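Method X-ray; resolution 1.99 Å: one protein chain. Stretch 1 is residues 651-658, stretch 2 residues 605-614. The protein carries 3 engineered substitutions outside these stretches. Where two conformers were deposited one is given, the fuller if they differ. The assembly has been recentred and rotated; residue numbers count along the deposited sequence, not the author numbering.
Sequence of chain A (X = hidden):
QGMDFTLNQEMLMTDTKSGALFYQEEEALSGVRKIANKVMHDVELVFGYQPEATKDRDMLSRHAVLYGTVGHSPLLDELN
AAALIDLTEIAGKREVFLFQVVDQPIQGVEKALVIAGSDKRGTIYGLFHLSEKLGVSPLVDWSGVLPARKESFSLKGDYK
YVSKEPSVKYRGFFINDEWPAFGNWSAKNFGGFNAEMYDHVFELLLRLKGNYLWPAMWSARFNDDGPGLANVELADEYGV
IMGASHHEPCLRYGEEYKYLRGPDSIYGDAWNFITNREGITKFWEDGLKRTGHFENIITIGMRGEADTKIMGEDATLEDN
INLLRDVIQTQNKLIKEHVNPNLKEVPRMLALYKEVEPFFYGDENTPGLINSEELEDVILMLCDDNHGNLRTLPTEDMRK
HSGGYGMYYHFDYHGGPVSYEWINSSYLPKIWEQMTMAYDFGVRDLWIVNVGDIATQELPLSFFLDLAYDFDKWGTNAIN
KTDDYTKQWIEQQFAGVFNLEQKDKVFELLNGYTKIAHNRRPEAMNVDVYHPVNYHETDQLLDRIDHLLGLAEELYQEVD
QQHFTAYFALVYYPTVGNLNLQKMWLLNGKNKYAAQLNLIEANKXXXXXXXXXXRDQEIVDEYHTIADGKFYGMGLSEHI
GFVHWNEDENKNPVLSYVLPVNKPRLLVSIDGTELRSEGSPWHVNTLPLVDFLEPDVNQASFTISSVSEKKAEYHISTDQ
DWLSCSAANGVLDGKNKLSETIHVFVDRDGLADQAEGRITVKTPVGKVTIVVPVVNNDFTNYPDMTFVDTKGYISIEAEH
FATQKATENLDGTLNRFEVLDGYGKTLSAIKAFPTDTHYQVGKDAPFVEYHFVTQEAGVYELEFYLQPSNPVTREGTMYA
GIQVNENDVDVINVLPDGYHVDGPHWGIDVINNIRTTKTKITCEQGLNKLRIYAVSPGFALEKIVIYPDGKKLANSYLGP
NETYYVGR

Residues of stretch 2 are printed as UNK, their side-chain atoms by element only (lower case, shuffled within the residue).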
# COMPACT_ATOMS: atom_id res chain seq x y z
N LYS A 651 -9.32 6.89 -11.40
CA LYS A 651 -9.93 6.35 -10.20
C LYS A 651 -10.09 7.41 -9.12
O LYS A 651 -9.22 8.27 -8.91
CB LYS A 651 -9.13 5.17 -9.64
CG LYS A 651 -9.22 3.92 -10.54
CD LYS A 651 -8.28 2.83 -10.09
CE LYS A 651 -8.33 1.64 -11.07
NZ LYS A 651 -7.69 1.95 -12.39
N ASN A 652 -11.22 7.32 -8.42
CA ASN A 652 -11.52 8.21 -7.30
C ASN A 652 -10.67 7.87 -6.07
O ASN A 652 -10.07 6.78 -5.99
CB ASN A 652 -13.01 8.10 -6.98
CG ASN A 652 -13.85 8.97 -7.88
OD1 ASN A 652 -13.36 9.97 -8.39
ND2 ASN A 652 -15.10 8.58 -8.10
N PRO A 653 -10.61 8.77 -5.09
CA PRO A 653 -9.97 8.43 -3.80
C PRO A 653 -10.61 7.20 -3.18
O PRO A 653 -11.83 7.02 -3.25
CB PRO A 653 -10.23 9.67 -2.92
CG PRO A 653 -10.55 10.77 -3.89
CD PRO A 653 -11.15 10.15 -5.11
N VAL A 654 -9.79 6.35 -2.60
CA VAL A 654 -10.28 5.20 -1.85
C VAL A 654 -10.34 5.61 -0.38
O VAL A 654 -9.35 6.12 0.16
CB VAL A 654 -9.38 3.98 -2.05
CG1 VAL A 654 -9.87 2.80 -1.16
CG2 VAL A 654 -9.35 3.55 -3.53
N LEU A 655 -11.48 5.42 0.27
CA LEU A 655 -11.64 5.86 1.65
C LEU A 655 -11.27 4.72 2.58
O LEU A 655 -11.66 3.58 2.35
CB LEU A 655 -13.08 6.26 1.95
CG LEU A 655 -13.71 7.23 0.97
CD1 LEU A 655 -15.14 7.46 1.39
CD2 LEU A 655 -12.92 8.51 1.00
N SER A 656 -10.56 5.04 3.67
CA SER A 656 -10.20 4.02 4.65
C SER A 656 -11.04 4.28 5.89
O SER A 656 -11.12 5.42 6.34
CB SER A 656 -8.72 4.09 5.01
OG SER A 656 -7.89 3.77 3.91
N TYR A 657 -11.66 3.24 6.43
CA TYR A 657 -12.38 3.35 7.69
C TYR A 657 -11.78 2.41 8.73
O TYR A 657 -11.34 1.31 8.41
CB TYR A 657 -13.87 3.03 7.54
CG TYR A 657 -14.63 4.14 6.86
CD1 TYR A 657 -14.71 4.18 5.46
CD2 TYR A 657 -15.28 5.11 7.59
CE1 TYR A 657 -15.42 5.17 4.81
CE2 TYR A 657 -16.00 6.13 6.94
CZ TYR A 657 -16.07 6.14 5.54
OH TYR A 657 -16.76 7.10 4.86
N VAL A 658 -11.82 2.83 9.98
CA VAL A 658 -11.16 2.10 11.07
C VAL A 658 -12.22 1.43 11.91
O VAL A 658 -13.33 1.96 12.07
CB VAL A 658 -10.31 3.11 11.86
CG1 VAL A 658 -10.00 2.65 13.23
CG2 VAL A 658 -9.03 3.43 11.04
N UNK A 605 -12.25 11.93 8.60
CA UNK A 605 -11.53 12.42 7.44
C UNK A 605 -12.09 11.80 6.16
O UNK A 605 -12.20 12.47 5.13
c UNK A 605 -9.18 14.38 8.17
c UNK A 605 -10.03 12.12 7.59
c UNK A 605 -7.88 12.36 8.93
c UNK A 605 -9.29 12.94 8.64
N UNK A 606 -12.52 10.53 6.23
CA UNK A 606 -13.10 9.90 5.04
C UNK A 606 -14.37 10.62 4.60
O UNK A 606 -14.61 10.81 3.39
c UNK A 606 -13.41 8.42 5.31
N UNK A 607 -15.22 10.98 5.56
CA UNK A 607 -16.43 11.73 5.24
C UNK A 607 -16.09 13.08 4.62
O UNK A 607 -16.80 13.54 3.72
o UNK A 607 -19.40 10.26 5.35
o UNK A 607 -18.50 8.47 6.22
c UNK A 607 -18.61 9.71 6.15
c UNK A 607 -17.74 10.57 7.09
c UNK A 607 -17.30 11.90 6.49
N UNK A 608 -15.00 13.71 5.06
CA UNK A 608 -14.60 14.98 4.46
C UNK A 608 -14.12 14.78 3.01
O UNK A 608 -14.40 15.63 2.15
c UNK A 608 -14.14 16.18 6.61
c UNK A 608 -13.11 16.70 7.59
n UNK A 608 -13.56 17.51 8.54
c UNK A 608 -13.52 15.64 5.32
o UNK A 608 -11.94 16.36 7.50
N UNK A 609 -13.44 13.67 2.72
CA UNK A 609 -13.03 13.39 1.35
C UNK A 609 -14.25 13.23 0.46
O UNK A 609 -14.34 13.82 -0.62
c UNK A 609 -10.81 12.40 2.09
c UNK A 609 -12.12 12.15 1.31
c UNK A 609 -11.82 11.73 -0.17
N UNK A 610 -15.22 12.45 0.94
CA UNK A 610 -16.47 12.21 0.23
C UNK A 610 -17.19 13.52 -0.09
O UNK A 610 -17.74 13.71 -1.19
c UNK A 610 -18.52 9.07 2.60
c UNK A 610 -17.36 11.30 1.08
c UNK A 610 -18.18 10.28 0.37
n UNK A 610 -19.43 8.14 3.40
c UNK A 610 -19.18 9.54 1.32
N UNK A 611 -17.21 14.44 0.88
CA UNK A 611 -17.91 15.72 0.65
C UNK A 611 -17.20 16.57 -0.40
O UNK A 611 -17.87 17.31 -1.15
c UNK A 611 -18.03 16.51 1.95
N UNK A 612 -15.86 16.54 -0.43
CA UNK A 612 -15.12 17.22 -1.50
C UNK A 612 -15.48 16.67 -2.86
O UNK A 612 -15.63 17.42 -3.85
s UNK A 612 -13.02 18.12 0.06
c UNK A 612 -13.61 17.08 -1.27
N UNK A 613 -15.57 15.35 -2.97
CA UNK A 613 -15.92 14.78 -4.26
C UNK A 613 -17.31 15.22 -4.71
O UNK A 613 -17.55 15.49 -5.90
c UNK A 613 -15.99 12.59 -5.56
c UNK A 613 -16.02 11.09 -5.41
c UNK A 613 -14.82 13.00 -6.44
c UNK A 613 -15.82 13.26 -4.20
N UNK A 614 -18.26 15.26 -3.78
CA UNK A 614 -19.59 15.77 -4.11
C UNK A 614 -19.54 17.23 -4.56
O UNK A 614 -20.22 17.63 -5.52
n UNK A 614 -24.26 16.82 -0.31
c UNK A 614 -20.49 15.62 -2.89
c UNK A 614 -24.07 16.30 -1.71
c UNK A 614 -22.76 15.52 -1.91
c UNK A 614 -21.92 16.06 -3.08

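Position 605 carries four carbons forked at the second, and none of them touches stretch 1. The fork identifies Leu-605, whose backbone O accepts the hydrogen bond from N of position 609.

Position 606 has a single carbon, the CB, pointing toward stretch 1. It lies 3.5 Å from CZ of Tyr-657 and 3.9 Å from the ring centroid, 27° off the normal, so a CH-pi contact over the ring face is assigned; CB of Leu-655 is 4.0 Å from the same CB. A side chain ending there is Ala-606.

Position 607 shows three carbons, the third bearing two oxygens, a carboxylate, hence Glu-607. Its CA-to-CB bond points sideways, but chi1 and chi2 are both m and the end comes nearer: OH of Tyr-657 donates a hydrogen bond to OE1 of Glu-607 at 2.6 Å, near the plane of the ring at its edge.

Position 608 also has three carbons, the third carrying one oxygen and one nitrogen: an amide, Gln-608, out of reach.

Position 609 has one carbon bearing two more, a branch at CB, and is Val-609. Its CG1 lies 3.6 Å from CD2 of Leu-655 and 3.8 Å from CB of Pro-653, bridging two apolar residues of stretch 1.

Position 610 is four carbons in a row ending in nitrogen, Lys-610. Its NZ forms a salt bridge to OE2 of Glu-607 at 2.9 Å, with a weak hydrogen bond to OE1 of Glu-607 at 3.0 Å; CE lies 3.9 Å from CD1 of Leu-655. Two conformers were deposited, and these distances describe the one given.

Position 611, a lone carbon out of reach, is Ala-611. Position 612 has one carbon then sulfur, Cys-612, also without contact.

Position 613 has four carbons forked at the second, Leu-613; its CD2 approaches ND2 of Asn-652 at 3.8 Å. That ND2 is hydrogen-bonded elsewhere in the structure.

Position 614, four carbons in a row and a terminal nitrogen, is Lys-614, which points its chain out of reach.

The contact sets a strand against a helix running nearly antiparallel, at 156° with axes 8.1 Å apart at closest approach. Positions 606, 609 and 613, spaced by three and four residues, fall on one helical face and all point toward stretch 1. At the small Ala-606 the backbones come close, with CA of Ala-606 5.5 Å from CA of Leu-655. Beside this apolar seam, the Tyr-657 hydroxyl reaches a carboxylate already held by Lys-610, joining the two stretches through a polar cluster. The summed buried area is 402 Å².

Stretch 2, residues 605-614: LAEQVKACLK
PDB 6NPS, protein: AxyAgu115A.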